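Local structure of periplasmic binding protein (Sulfurospirillum deleyianum, 4PAG) at residues S31-V36 with P128-Y133; T240-K245 with Q254-Y259; A196-N201 with H282-K287. The protein probably captures a solute in the periplasm for uptake by an ABC importer and here carries a bound histidine. All coordinates share one frame; numbering follows the deposited sequence.

Interaction 1. Residues S31-V36 with P128-Y133; sequences SFMIYV and PEVFRY
A Met-aromatic contact joins helix 31-36 to helix 128-133: Met33, present as selenomethionine, lays its selenium over one face of the Phe131 ring. SE stands 4.4 Å from the ring centroid and only 12° off the ring normal, so it sits almost squarely above the ring. Nearer the backbone, Met33 CG touches Phe131 CE1 at 3.6 Å. With CG anti to the backbone N (chi1 -179°), Met33 reaches straight across to the other helix; a bend at chi3 then turns its methyl end aside, and SE meets Val130 CG1 at 3.7 Å, the two side chains crossing at about a right angle. Val36 takes a different side of the ring, its CG2 lying near the ring plane at the edge, 4.0 Å from Phe131 CE1. The axes approach to 11.2 Å at a crossing angle of -64°, a wide spacing bridged mainly by the long Met33 chain and the Phe131 ring. Both helices belong to the N-terminal part of a periplasmic binding protein fold. Phe131 also reaches Leu147 on the long helix 141-163, while Val130 rests on Val119 of strand 116-119. Were the Phe131 ring cut back to an alanine, the selenium would probably lose its aromatic platform and a gap would open between Met33 and Val36.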
ATOM      1  N   SER A  31       7.929  -1.821  -6.482  1.00 14.54           N
ATOM      2  CA  SER A  31       7.700  -1.518  -7.884  1.00 15.79           C
ATOM      3  C   SER A  31       6.743  -0.333  -8.061  1.00 15.29           C
ATOM      4  O   SER A  31       7.007   0.536  -8.881  1.00 15.17           O
ATOM      5  CB  SER A  31       7.185  -2.758  -8.618  1.00 18.72           C
ATOM      6  OG  SER A  31       8.178  -3.773  -8.544  1.00 27.36           O
ATOM      7  N   PHE A  32       5.656  -0.285  -7.285  1.00 14.75           N
ATOM      8  CA  PHE A  32       4.704   0.834  -7.378  1.00 14.59           C
ATOM      9  C   PHE A  32       5.371   2.166  -7.025  1.00 14.35           C
ATOM     10  O   PHE A  32       5.110   3.186  -7.651  1.00 15.61           O
ATOM     11  CB  PHE A  32       3.485   0.606  -6.463  1.00 15.29           C
ATOM     12  CG  PHE A  32       2.526  -0.466  -6.931  1.00 15.07           C
ATOM     13  CD1 PHE A  32       2.814  -1.317  -7.990  1.00 15.80           C
ATOM     14  CD2 PHE A  32       1.319  -0.640  -6.260  1.00 15.65           C
ATOM     15  CE1 PHE A  32       1.907  -2.298  -8.383  1.00 16.63           C
ATOM     16  CE2 PHE A  32       0.411  -1.618  -6.649  1.00 14.74           C
ATOM     17  CZ  PHE A  32       0.708  -2.453  -7.706  1.00 16.63           C
HETATM   18  N   MSE A  33       6.238   2.152  -6.023  1.00 15.20           N
HETATM   19  CA  MSE A  33       6.935   3.360  -5.569  1.00 17.59           C
HETATM   20  C   MSE A  33       7.952   3.826  -6.587  1.00 16.68           C
HETATM   21  O   MSE A  33       8.086   5.029  -6.851  1.00 15.85           O
HETATM   22  CB  MSE A  33       7.584   3.028  -4.229  1.00 19.79           C
HETATM   23  CG  MSE A  33       8.333   4.207  -3.629  1.00 23.01           C
HETATM   24 SE   MSE A  33       8.650   3.856  -1.713  1.00 30.46          SE
HETATM   25  CE  MSE A  33       9.227   1.981  -1.761  1.00 24.87           C
ATOM     26  N   ILE A  34       8.681   2.887  -7.180  1.00 16.61           N
ATOM     27  CA  ILE A  34       9.620   3.238  -8.249  1.00 17.25           C
ATOM     28  C   ILE A  34       8.857   3.856  -9.422  1.00 16.13           C
ATOM     29  O   ILE A  34       9.330   4.816 -10.035  1.00 15.73           O
ATOM     30  CB  ILE A  34      10.434   2.025  -8.733  1.00 17.58           C
ATOM     31  CG1 ILE A  34      11.345   1.507  -7.612  1.00 18.43           C
ATOM     32  CG2 ILE A  34      11.272   2.396  -9.952  1.00 17.94           C
ATOM     33  CD1 ILE A  34      11.951   0.138  -7.879  1.00 17.97           C
ATOM     34  N   TYR A  35       7.674   3.315  -9.722  1.00 15.73           N
ATOM     35  CA  TYR A  35       6.860   3.846 -10.814  1.00 15.42           C
ATOM     36  C   TYR A  35       6.641   5.356 -10.674  1.00 14.81           C
ATOM     37  O   TYR A  35       6.866   6.105 -11.621  1.00 14.88           O
ATOM     38  CB  TYR A  35       5.498   3.133 -10.957  1.00 14.54           C
ATOM     39  CG  TYR A  35       4.672   3.868 -11.969  1.00 15.22           C
ATOM     40  CD1 TYR A  35       4.843   3.643 -13.331  1.00 15.04           C
ATOM     41  CD2 TYR A  35       3.813   4.884 -11.575  1.00 14.80           C
ATOM     42  CE1 TYR A  35       4.150   4.390 -14.271  1.00 16.61           C
ATOM     43  CE2 TYR A  35       3.122   5.634 -12.499  1.00 15.81           C
ATOM     44  CZ  TYR A  35       3.286   5.385 -13.844  1.00 17.40           C
ATOM     45  OH  TYR A  35       2.577   6.135 -14.752  1.00 17.32           O
ATOM     46  N   VAL A  36       6.193   5.800  -9.502  1.00 13.86           N
ATOM     47  CA  VAL A  36       5.844   7.209  -9.331  1.00 14.11           C
ATOM     48  C   VAL A  36       7.072   8.126  -9.303  1.00 15.18           C
ATOM     49  O   VAL A  36       6.947   9.303  -9.578  1.00 14.37           O
ATOM     50  CB  VAL A  36       4.912   7.476  -8.111  1.00 14.53           C
ATOM     51  CG1 VAL A  36       3.521   6.910  -8.380  1.00 14.62           C
ATOM     52  CG2 VAL A  36       5.490   6.932  -6.816  1.00 14.19           C
ATOM     53  N   PRO A 128       8.460   9.349   3.626  1.00 14.96           N
ATOM     54  CA  PRO A 128       9.282  10.473   3.164  1.00 15.24           C
ATOM     55  C   PRO A 128      10.776  10.137   3.062  1.00 16.77           C
ATOM     56  O   PRO A 128      11.392  10.383   2.023  1.00 17.70           O
ATOM     57  CB  PRO A 128       9.018  11.559   4.210  1.00 15.75           C
ATOM     58  CG  PRO A 128       7.657  11.233   4.754  1.00 15.96           C
ATOM     59  CD  PRO A 128       7.604   9.729   4.765  1.00 16.29           C
ATOM     60  N   GLU A 129      11.355   9.563   4.105  1.00 16.61           N
ATOM     61  CA  GLU A 129      12.775   9.222   4.049  1.00 19.52           C
ATOM     62  C   GLU A 129      13.095   8.135   3.011  1.00 16.92           C
ATOM     63  O   GLU A 129      14.137   8.191   2.363  1.00 14.62           O
ATOM     64  CB  GLU A 129      13.318   8.873   5.437  1.00 24.83           C
ATOM     65  CG  GLU A 129      13.642  10.113   6.260  1.00 31.58           C
ATOM     66  CD  GLU A 129      14.728  10.977   5.623  1.00 34.98           C
ATOM     67  OE1 GLU A 129      15.840  10.466   5.370  1.00 46.32           O
ATOM     68  OE2 GLU A 129      14.471  12.168   5.372  1.00 41.63           O
ATOM     69  N   VAL A 130      12.183   7.185   2.818  1.00 17.50           N
ATOM     70  CA  VAL A 130      12.376   6.144   1.809  1.00 16.33           C
ATOM     71  C   VAL A 130      12.334   6.746   0.402  1.00 15.63           C
ATOM     72  O   VAL A 130      13.163   6.411  -0.442  1.00 13.65           O
ATOM     73  CB  VAL A 130      11.354   4.999   1.964  1.00 15.81           C
ATOM     74  CG1 VAL A 130      11.434   4.025   0.790  1.00 15.22           C
ATOM     75  CG2 VAL A 130      11.601   4.262   3.274  1.00 15.48           C
ATOM     76  N   PHE A 131      11.385   7.646   0.156  1.00 14.86           N
ATOM     77  CA  PHE A 131      11.356   8.374  -1.109  1.00 15.28           C
ATOM     78  C   PHE A 131      12.663   9.140  -1.365  1.00 15.73           C
ATOM     79  O   PHE A 131      13.251   9.022  -2.443  1.00 15.51           O
ATOM     80  CB  PHE A 131      10.158   9.330  -1.170  1.00 15.44           C
ATOM     81  CG  PHE A 131       8.910   8.699  -1.709  1.00 16.48           C
ATOM     82  CD1 PHE A 131       8.847   8.301  -3.033  1.00 17.71           C
ATOM     83  CD2 PHE A 131       7.789   8.528  -0.903  1.00 18.33           C
ATOM     84  CE1 PHE A 131       7.695   7.732  -3.551  1.00 19.02           C
ATOM     85  CE2 PHE A 131       6.638   7.950  -1.412  1.00 19.69           C
ATOM     86  CZ  PHE A 131       6.587   7.557  -2.738  1.00 19.62           C
ATOM     87  N   ARG A 132      13.129   9.902  -0.382  1.00 16.23           N
ATOM     88  CA  ARG A 132      14.390  10.638  -0.540  1.00 18.27           C
ATOM     89  C   ARG A 132      15.582   9.700  -0.830  1.00 18.46           C
ATOM     90  O   ARG A 132      16.422   9.980  -1.688  1.00 18.27           O
ATOM     91  CB  ARG A 132      14.673  11.488   0.699  1.00 20.80           C
ATOM     92  CG  ARG A 132      13.659  12.601   0.890  1.00 23.70           C
ATOM     93  CD  ARG A 132      14.025  13.564   2.005  1.00 27.60           C
ATOM     94  NE  ARG A 132      12.876  14.422   2.280  1.00 29.34           N
ATOM     95  CZ  ARG A 132      12.062  14.319   3.329  1.00 30.85           C
ATOM     96  NH1 ARG A 132      12.263  13.411   4.286  1.00 31.16           N
ATOM     97  NH2 ARG A 132      11.041  15.160   3.433  1.00 31.16           N
ATOM     98  N   TYR A 133      15.640   8.591  -0.105  1.00 18.54           N
ATOM     99  CA  TYR A 133      16.673   7.577  -0.290  1.00 18.64           C
ATOM    100  C   TYR A 133      16.648   7.043  -1.715  1.00 18.49           C
ATOM    101  O   TYR A 133      17.677   7.007  -2.383  1.00 18.08           O
ATOM    102  CB  TYR A 133      16.459   6.445   0.710  1.00 19.48           C
ATOM    103  CG  TYR A 133      17.451   5.311   0.625  1.00 20.75           C
ATOM    104  CD1 TYR A 133      18.723   5.438   1.163  1.00 24.77           C
ATOM    105  CD2 TYR A 133      17.109   4.097   0.024  1.00 21.15           C
ATOM    106  CE1 TYR A 133      19.631   4.395   1.103  1.00 20.45           C
ATOM    107  CE2 TYR A 133      18.017   3.048  -0.043  1.00 20.29           C
ATOM    108  CZ  TYR A 133      19.272   3.203   0.503  1.00 22.44           C
ATOM    109  OH  TYR A 133      20.191   2.174   0.457  1.00 29.44           O
TER

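Interaction 2. Residues T240-K245 with Q254-Y259; sequences TVFREK and QNKKVY
Two valines and a phenylalanine ring make up the apolar part of this contact, in which Val241 and Phe242 on the last turn of a helix pack against Val258 at the start of a strand. Val258 divides its branches between them. Its CG1 meets Val241 CG1 at 4.0 Å as the two side chains slide past each other in opposite directions. Its CB lies 3.7 Å from Phe242 CZ and nearly as close to CE2, with CG2 also near CZ. The Val258 CG1 branch is anti to the backbone N (chi1 179°), which lets this one methyl touch both Val241 CG1 and Phe242 CE2.

The ring also reaches back to Lys256, two residues before Val258. Phe242 brings the edge of its ring to the Lys256 backbone, CZ standing 4.2 Å from Lys256 CA, while the lysine's amino end leads away from the helix.

Backbone turns shape both partners. Glu244 N bonds to Thr240 O at 2.8 Å at the helix end. Lys256 has positive phi and closes a Schellman motif after helix 251-254, and Lys257 follows as the centre of an inverse gamma turn, closed by a weak bond from Val258 N to Lys256 O. The chain thus turns into strand 258-260, an outermost strand of the parallel sheet. Strand 229-232, helix 235-243 and strand 258-260 form a beta-alpha-beta crossover; Pro235 and Leu260, on its helix and second strand, line the histidine pocket, with the Val258 side chain about 11 Å from the ligand.

No hydrogen bond or salt bridge links the two segments, so helix and strand are held here by shape and the hydrophobic effect, with the valines buried and the Phe242 ring, though exposed at the surface, contributing most to the buried area.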
ATOM      1  N   THR A 240     -22.852  -8.145  -1.257  1.00 20.01           N
ATOM      2  CA  THR A 240     -23.456  -9.169  -0.401  1.00 21.02           C
ATOM      3  C   THR A 240     -23.919  -8.618   0.943  1.00 21.07           C
ATOM      4  O   THR A 240     -25.031  -8.926   1.393  1.00 18.99           O
ATOM      5  CB  THR A 240     -22.464 -10.322  -0.161  1.00 22.55           C
ATOM      6  OG1 THR A 240     -22.298 -11.056  -1.380  1.00 22.55           O
ATOM      7  CG2 THR A 240     -22.953 -11.274   0.922  1.00 24.69           C
ATOM      8  N   VAL A 241     -23.080  -7.797   1.572  1.00 20.51           N
ATOM      9  CA  VAL A 241     -23.337  -7.324   2.934  1.00 22.18           C
ATOM     10  C   VAL A 241     -24.588  -6.435   3.019  1.00 22.10           C
ATOM     11  O   VAL A 241     -25.198  -6.325   4.081  1.00 22.37           O
ATOM     12  CB  VAL A 241     -22.081  -6.624   3.549  1.00 23.78           C
ATOM     13  CG1 VAL A 241     -21.861  -5.247   2.959  1.00 22.10           C
ATOM     14  CG2 VAL A 241     -22.187  -6.532   5.063  1.00 25.49           C
ATOM     15  N   PHE A 242     -24.974  -5.825   1.900  1.00 21.77           N
ATOM     16  CA  PHE A 242     -26.223  -5.051   1.820  1.00 21.98           C
ATOM     17  C   PHE A 242     -27.399  -5.803   1.189  1.00 23.01           C
ATOM     18  O   PHE A 242     -28.548  -5.367   1.312  1.00 27.32           O
ATOM     19  CB  PHE A 242     -25.982  -3.742   1.074  1.00 21.76           C
ATOM     20  CG  PHE A 242     -25.228  -2.731   1.877  1.00 20.28           C
ATOM     21  CD1 PHE A 242     -25.815  -2.134   2.982  1.00 19.95           C
ATOM     22  CD2 PHE A 242     -23.922  -2.393   1.549  1.00 15.32           C
ATOM     23  CE1 PHE A 242     -25.115  -1.209   3.741  1.00 21.04           C
ATOM     24  CE2 PHE A 242     -23.222  -1.458   2.294  1.00 18.28           C
ATOM     25  CZ  PHE A 242     -23.817  -0.871   3.395  1.00 20.38           C
ATOM     26  N   ARG A 243     -27.120  -6.920   0.524  1.00 24.85           N
ATOM     27  CA  ARG A 243     -28.162  -7.748  -0.097  1.00 28.62           C
ATOM     28  C   ARG A 243     -28.679  -8.825   0.872  1.00 29.06           C
ATOM     29  O   ARG A 243     -29.890  -8.985   1.012  1.00 32.88           O
ATOM     30  CB  ARG A 243     -27.640  -8.383  -1.393  1.00 29.32           C
ATOM     31  CG  ARG A 243     -28.673  -9.176  -2.185  1.00 32.10           C
ATOM     32  CD  ARG A 243     -28.066  -9.943  -3.360  1.00 31.67           C
ATOM     33  NE  ARG A 243     -27.091 -10.956  -2.938  1.00 34.22           N
ATOM     34  CZ  ARG A 243     -25.762 -10.843  -3.031  1.00 27.01           C
ATOM     35  NH1 ARG A 243     -25.198  -9.761  -3.542  1.00 22.66           N
ATOM     36  NH2 ARG A 243     -24.987 -11.834  -2.609  1.00 28.06           N
ATOM     37  N   GLU A 244     -27.773  -9.545   1.538  1.00 30.74           N
ATOM     38  CA  GLU A 244     -28.155 -10.645   2.436  1.00 27.69           C
ATOM     39  C   GLU A 244     -28.664 -10.142   3.795  1.00 31.50           C
ATOM     40  O   GLU A 244     -27.987  -9.380   4.489  1.00 29.35           O
ATOM     41  CB  GLU A 244     -26.990 -11.612   2.653  1.00 32.57           C
ATOM     42  CG  GLU A 244     -26.706 -12.541   1.480  1.00 38.03           C
ATOM     43  CD  GLU A 244     -25.590 -13.540   1.767  1.00 43.58           C
ATOM     44  OE1 GLU A 244     -25.263 -14.330   0.859  1.00 51.60           O
ATOM     45  OE2 GLU A 244     -25.029 -13.540   2.889  1.00 48.73           O
ATOM     46  N   LYS A 245     -29.847 -10.609   4.179  1.00 29.76           N
ATOM     47  CA  LYS A 245     -30.543 -10.138   5.387  1.00 32.40           C
ATOM     48  C   LYS A 245     -29.743 -10.301   6.698  1.00 27.20           C
ATOM     49  O   LYS A 245     -29.820  -9.455   7.594  1.00 23.51           O
ATOM     50  CB  LYS A 245     -31.896 -10.870   5.493  1.00 38.53           C
ATOM     51  CG  LYS A 245     -32.803 -10.418   6.628  1.00 48.43           C
ATOM     52  CD  LYS A 245     -33.486  -9.092   6.325  1.00 55.08           C
ATOM     53  CE  LYS A 245     -33.940  -8.381   7.593  1.00 58.31           C
ATOM     54  NZ  LYS A 245     -34.731  -9.246   8.516  1.00 58.05           N
ATOM     55  N   GLN A 254     -26.671  -1.222   9.400  1.00 16.30           N
ATOM     56  CA  GLN A 254     -27.817  -0.333   9.630  1.00 17.26           C
ATOM     57  C   GLN A 254     -27.501   1.130   9.344  1.00 17.00           C
ATOM     58  O   GLN A 254     -28.297   1.831   8.727  1.00 20.24           O
ATOM     59  CB  GLN A 254     -28.301  -0.450  11.076  1.00 18.60           C
ATOM     60  CG  GLN A 254     -28.906  -1.797  11.416  1.00 19.60           C
ATOM     61  CD  GLN A 254     -30.242  -2.031  10.744  1.00 19.71           C
ATOM     62  OE1 GLN A 254     -30.950  -1.092  10.414  1.00 22.60           O
ATOM     63  NE2 GLN A 254     -30.590  -3.286  10.538  1.00 21.74           N
ATOM     64  N   ASN A 255     -26.335   1.584   9.796  1.00 17.09           N
ATOM     65  CA  ASN A 255     -25.903   2.961   9.583  1.00 19.70           C
ATOM     66  C   ASN A 255     -25.218   3.204   8.231  1.00 18.69           C
ATOM     67  O   ASN A 255     -24.819   4.325   7.948  1.00 19.05           O
ATOM     68  CB  ASN A 255     -24.966   3.396  10.719  1.00 20.27           C
ATOM     69  CG  ASN A 255     -25.633   3.367  12.077  1.00 22.89           C
ATOM     70  OD1 ASN A 255     -26.811   3.668  12.203  1.00 25.87           O
ATOM     71  ND2 ASN A 255     -24.873   3.014  13.108  1.00 24.68           N
ATOM     72  N   LYS A 256     -25.086   2.162   7.408  1.00 16.69           N
ATOM     73  CA  LYS A 256     -24.429   2.249   6.095  1.00 18.68           C
ATOM     74  C   LYS A 256     -22.979   2.736   6.201  1.00 17.57           C
ATOM     75  O   LYS A 256     -22.457   3.380   5.298  1.00 18.46           O
ATOM     76  CB  LYS A 256     -25.235   3.130   5.139  1.00 21.91           C
ATOM     77  CG  LYS A 256     -26.706   2.732   5.033  1.00 26.77           C
ATOM     78  CD  LYS A 256     -27.523   3.850   4.409  1.00 32.08           C
ATOM     79  CE  LYS A 256     -28.834   3.342   3.835  1.00 41.20           C
ATOM     80  NZ  LYS A 256     -29.711   2.720   4.866  1.00 47.64           N
ATOM     81  N   LYS A 257     -22.326   2.399   7.305  1.00 16.85           N
ATOM     82  CA  LYS A 257     -20.923   2.753   7.519  1.00 16.21           C
ATOM     83  C   LYS A 257     -20.036   1.568   7.106  1.00 15.44           C
ATOM     84  O   LYS A 257     -19.291   0.988   7.907  1.00 14.02           O
ATOM     85  CB  LYS A 257     -20.709   3.187   8.970  1.00 17.05           C
ATOM     86  CG  LYS A 257     -21.345   4.543   9.269  1.00 20.27           C
ATOM     87  CD  LYS A 257     -21.534   4.801  10.755  1.00 23.51           C
ATOM     88  CE  LYS A 257     -20.238   5.169  11.447  1.00 25.53           C
ATOM     89  NZ  LYS A 257     -19.828   6.578  11.174  1.00 29.88           N
ATOM     90  N   VAL A 258     -20.157   1.226   5.826  1.00 14.90           N
ATOM     91  CA  VAL A 258     -19.441   0.137   5.186  1.00 14.20           C
ATOM     92  C   VAL A 258     -18.874   0.718   3.892  1.00 14.36           C
ATOM     93  O   VAL A 258     -19.630   1.255   3.084  1.00 14.04           O
ATOM     94  CB  VAL A 258     -20.391  -1.028   4.842  1.00 14.39           C
ATOM     95  CG1 VAL A 258     -19.646  -2.157   4.142  1.00 13.43           C
ATOM     96  CG2 VAL A 258     -21.123  -1.536   6.084  1.00 14.70           C
ATOM     97  N   TYR A 259     -17.558   0.638   3.697  1.00 14.89           N
ATOM     98  CA  TYR A 259     -16.907   1.347   2.585  1.00 14.83           C
ATOM     99  C   TYR A 259     -15.936   0.455   1.836  1.00 13.97           C
ATOM    100  O   TYR A 259     -15.147  -0.272   2.447  1.00 13.34           O
ATOM    101  CB  TYR A 259     -16.188   2.608   3.099  1.00 15.75           C
ATOM    102  CG  TYR A 259     -17.103   3.500   3.926  1.00 16.81           C
ATOM    103  CD1 TYR A 259     -18.053   4.308   3.318  1.00 15.99           C
ATOM    104  CD2 TYR A 259     -17.052   3.484   5.317  1.00 17.41           C
ATOM    105  CE1 TYR A 259     -18.924   5.088   4.070  1.00 16.96           C
ATOM    106  CE2 TYR A 259     -17.908   4.276   6.079  1.00 18.10           C
ATOM    107  CZ  TYR A 259     -18.836   5.080   5.445  1.00 16.36           C
ATOM    108  OH  TYR A 259     -19.680   5.870   6.183  1.00 18.68           O
TER

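Interaction 3. Residues A196-N201 with H282-K287; sequences ALAGGN and HWIASK
Trp283 O, just before the Ile284 that packs on Ala198, is gripped by two donors: Ser286 OG gives it a bond of 2.6 Å and Lys287 N one of 3.2 Å. The hydroxyl, turned back along its own helix (chi1 77°), meets the carbonyl at a C=O...donor angle of 128°. Lys287 also carries its CG over one face of the Trp283 ring, offset toward the rim. The side of the helix turned to 196-201 is apolar. There Ala198 CB presses on Ile284 CG2 at 3.4 Å, tighter than usual for two carbons, and lies 4.1 Å from Ala285 CB. Ile284 holds CG1 anti to its carbonyl carbon (chi1 -69°), leaving CG2 as the branch that meets the alanine. With alanine on both sides, the backbones come close: Ala198 CA and Ala285 CA are 4.8 Å apart. Helix 193-197 ends in a Schellman motif, with Gly199 at positive phi, where a beta carbon would be jammed against Ala198 O. From this turn the chain enters strand 201-202, an outermost strand of the parallel sheet, so the contact sets helix 277-288 against the way into that sheet. Ala198 O is buried by the packing and has no partner in the model; Ala285 CB lies 3.9 Å from it. Leu158 of helix 141-163 also touches Ala285.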
ATOM      1  N   ALA A 196      -4.940   1.522  11.631  1.00 15.69           N
ATOM      2  CA  ALA A 196      -4.475   1.986  12.942  1.00 16.48           C
ATOM      3  C   ALA A 196      -3.898   3.398  12.863  1.00 16.16           C
ATOM      4  O   ALA A 196      -4.098   4.209  13.768  1.00 16.73           O
ATOM      5  CB  ALA A 196      -3.439   1.025  13.498  1.00 18.29           C
ATOM      6  N   LEU A 197      -3.184   3.692  11.777  1.00 16.52           N
ATOM      7  CA  LEU A 197      -2.607   5.026  11.572  1.00 17.81           C
ATOM      8  C   LEU A 197      -3.684   6.107  11.457  1.00 17.67           C
ATOM      9  O   LEU A 197      -3.472   7.262  11.845  1.00 20.09           O
ATOM     10  CB  LEU A 197      -1.746   5.031  10.311  1.00 17.81           C
ATOM     11  CG  LEU A 197      -0.800   6.214  10.142  1.00 20.46           C
ATOM     12  CD1 LEU A 197       0.307   6.162  11.186  1.00 22.28           C
ATOM     13  CD2 LEU A 197      -0.221   6.219   8.733  1.00 20.35           C
ATOM     14  N   ALA A 198      -4.839   5.717  10.929  1.00 15.04           N
ATOM     15  CA  ALA A 198      -5.976   6.612  10.793  1.00 15.37           C
ATOM     16  C   ALA A 198      -6.782   6.786  12.090  1.00 15.95           C
ATOM     17  O   ALA A 198      -7.775   7.490  12.093  1.00 17.63           O
ATOM     18  CB  ALA A 198      -6.886   6.102   9.688  1.00 14.89           C
ATOM     19  N   GLY A 199      -6.370   6.132  13.172  1.00 15.48           N
ATOM     20  CA  GLY A 199      -7.042   6.255  14.466  1.00 16.55           C
ATOM     21  C   GLY A 199      -8.106   5.200  14.721  1.00 16.34           C
ATOM     22  O   GLY A 199      -8.972   5.380  15.572  1.00 18.78           O
ATOM     23  N   GLY A 200      -8.038   4.088  13.999  1.00 16.04           N
ATOM     24  CA  GLY A 200      -8.983   3.006  14.188  1.00 16.52           C
ATOM     25  C   GLY A 200      -8.639   2.115  15.367  1.00 17.05           C
ATOM     26  O   GLY A 200      -7.466   1.925  15.704  1.00 18.45           O
ATOM     27  N   ASN A 201      -9.679   1.587  16.001  1.00 16.65           N
ATOM     28  CA  ASN A 201      -9.555   0.516  16.976  1.00 15.81           C
ATOM     29  C   ASN A 201      -9.918  -0.783  16.257  1.00 15.86           C
ATOM     30  O   ASN A 201     -11.100  -1.160  16.134  1.00 14.59           O
ATOM     31  CB  ASN A 201     -10.467   0.794  18.168  1.00 16.97           C
ATOM     32  CG  ASN A 201     -10.427  -0.293  19.210  1.00 18.69           C
ATOM     33  OD1 ASN A 201      -9.819  -1.335  19.027  1.00 23.28           O
ATOM     34  ND2 ASN A 201     -11.095  -0.052  20.326  1.00 17.76           N
ATOM     35  N   HIS A 282      -5.809   8.818   5.100  1.00 13.10           N
ATOM     36  CA  HIS A 282      -6.715   9.971   5.193  1.00 13.57           C
ATOM     37  C   HIS A 282      -8.142   9.588   4.820  1.00 14.56           C
ATOM     38  O   HIS A 282      -9.103   9.965   5.512  1.00 16.28           O
ATOM     39  CB  HIS A 282      -6.239  11.136   4.327  1.00 13.92           C
ATOM     40  CG  HIS A 282      -5.252  12.020   5.012  1.00 14.98           C
ATOM     41  ND1 HIS A 282      -5.632  13.030   5.868  1.00 15.60           N
ATOM     42  CD2 HIS A 282      -3.899  12.035   4.987  1.00 15.03           C
ATOM     43  CE1 HIS A 282      -4.555  13.635   6.336  1.00 16.77           C
ATOM     44  NE2 HIS A 282      -3.492  13.048   5.816  1.00 16.82           N
ATOM     45  N   TRP A 283      -8.282   8.845   3.731  1.00 14.04           N
ATOM     46  CA  TRP A 283      -9.591   8.329   3.329  1.00 14.63           C
ATOM     47  C   TRP A 283     -10.232   7.518   4.459  1.00 13.56           C
ATOM     48  O   TRP A 283     -11.406   7.733   4.803  1.00 13.24           O
ATOM     49  CB  TRP A 283      -9.469   7.496   2.055  1.00 14.44           C
ATOM     50  CG  TRP A 283     -10.736   6.809   1.671  1.00 15.63           C
ATOM     51  CD1 TRP A 283     -11.819   7.374   1.059  1.00 16.37           C
ATOM     52  CD2 TRP A 283     -11.063   5.434   1.875  1.00 14.25           C
ATOM     53  NE1 TRP A 283     -12.793   6.435   0.864  1.00 15.92           N
ATOM     54  CE2 TRP A 283     -12.362   5.236   1.362  1.00 14.56           C
ATOM     55  CE3 TRP A 283     -10.391   4.350   2.445  1.00 14.21           C
ATOM     56  CZ2 TRP A 283     -12.994   3.997   1.389  1.00 13.10           C
ATOM     57  CZ3 TRP A 283     -11.030   3.121   2.487  1.00 14.63           C
ATOM     58  CH2 TRP A 283     -12.318   2.956   1.957  1.00 13.57           C
ATOM     59  N   ILE A 284      -9.463   6.601   5.045  1.00 12.95           N
ATOM     60  CA  ILE A 284      -9.935   5.846   6.220  1.00 13.87           C
ATOM     61  C   ILE A 284     -10.353   6.780   7.376  1.00 13.84           C
ATOM     62  O   ILE A 284     -11.426   6.598   7.975  1.00 13.30           O
ATOM     63  CB  ILE A 284      -8.876   4.837   6.734  1.00 14.39           C
ATOM     64  CG1 ILE A 284      -8.684   3.693   5.731  1.00 15.08           C
ATOM     65  CG2 ILE A 284      -9.292   4.247   8.069  1.00 14.45           C
ATOM     66  CD1 ILE A 284      -7.413   2.902   5.965  1.00 15.34           C
ATOM     67  N   ALA A 285      -9.513   7.760   7.704  1.00 14.41           N
ATOM     68  CA  ALA A 285      -9.834   8.704   8.786  1.00 14.95           C
ATOM     69  C   ALA A 285     -11.157   9.436   8.537  1.00 15.55           C
ATOM     70  O   ALA A 285     -11.961   9.636   9.465  1.00 16.46           O
ATOM     71  CB  ALA A 285      -8.703   9.707   8.976  1.00 15.40           C
ATOM     72  N   SER A 286     -11.383   9.817   7.283  1.00 13.90           N
ATOM     73  CA  SER A 286     -12.617  10.496   6.878  1.00 15.59           C
ATOM     74  C   SER A 286     -13.848   9.614   7.109  1.00 16.52           C
ATOM     75  O   SER A 286     -14.924  10.122   7.404  1.00 20.05           O
ATOM     76  CB  SER A 286     -12.556  10.946   5.412  1.00 17.50           C
ATOM     77  OG  SER A 286     -12.770   9.869   4.502  1.00 18.69           O
ATOM     78  N   LYS A 287     -13.683   8.303   6.981  1.00 16.23           N
ATOM     79  CA  LYS A 287     -14.777   7.366   7.223  1.00 16.10           C
ATOM     80  C   LYS A 287     -14.941   7.033   8.712  1.00 14.96           C
ATOM     81  O   LYS A 287     -16.057   6.845   9.174  1.00 18.16           O
ATOM     82  CB  LYS A 287     -14.569   6.082   6.414  1.00 17.37           C
ATOM     83  CG  LYS A 287     -14.507   6.276   4.903  1.00 19.28           C
ATOM     84  CD  LYS A 287     -15.705   7.046   4.351  1.00 20.12           C
ATOM     85  CE  LYS A 287     -15.648   7.133   2.837  1.00 21.67           C
ATOM     86  NZ  LYS A 287     -16.500   8.245   2.344  1.00 22.58           N
TER

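In the fold
From the N terminus, interaction 1 closes first, bringing helix 127-138 back to helix 28-37 across 91 intervening residues. The chain then runs through helix 141-163, which touches segments of both interaction 1 and interaction 3. Interaction 3 opens at 196-201 and closes only at 282-287; within that span lies interaction 2, a short return from helix 235-243 to strand 258-260. Interactions 2 and 3 meet directly, since Tyr259 packs on Trp283 and Lys287, setting the edge strand against helix 277-288. Interactions 1 and 2 lie on opposite sides of the chain's centre, their centres 37 Å apart, and interaction 1 touches neither of the others.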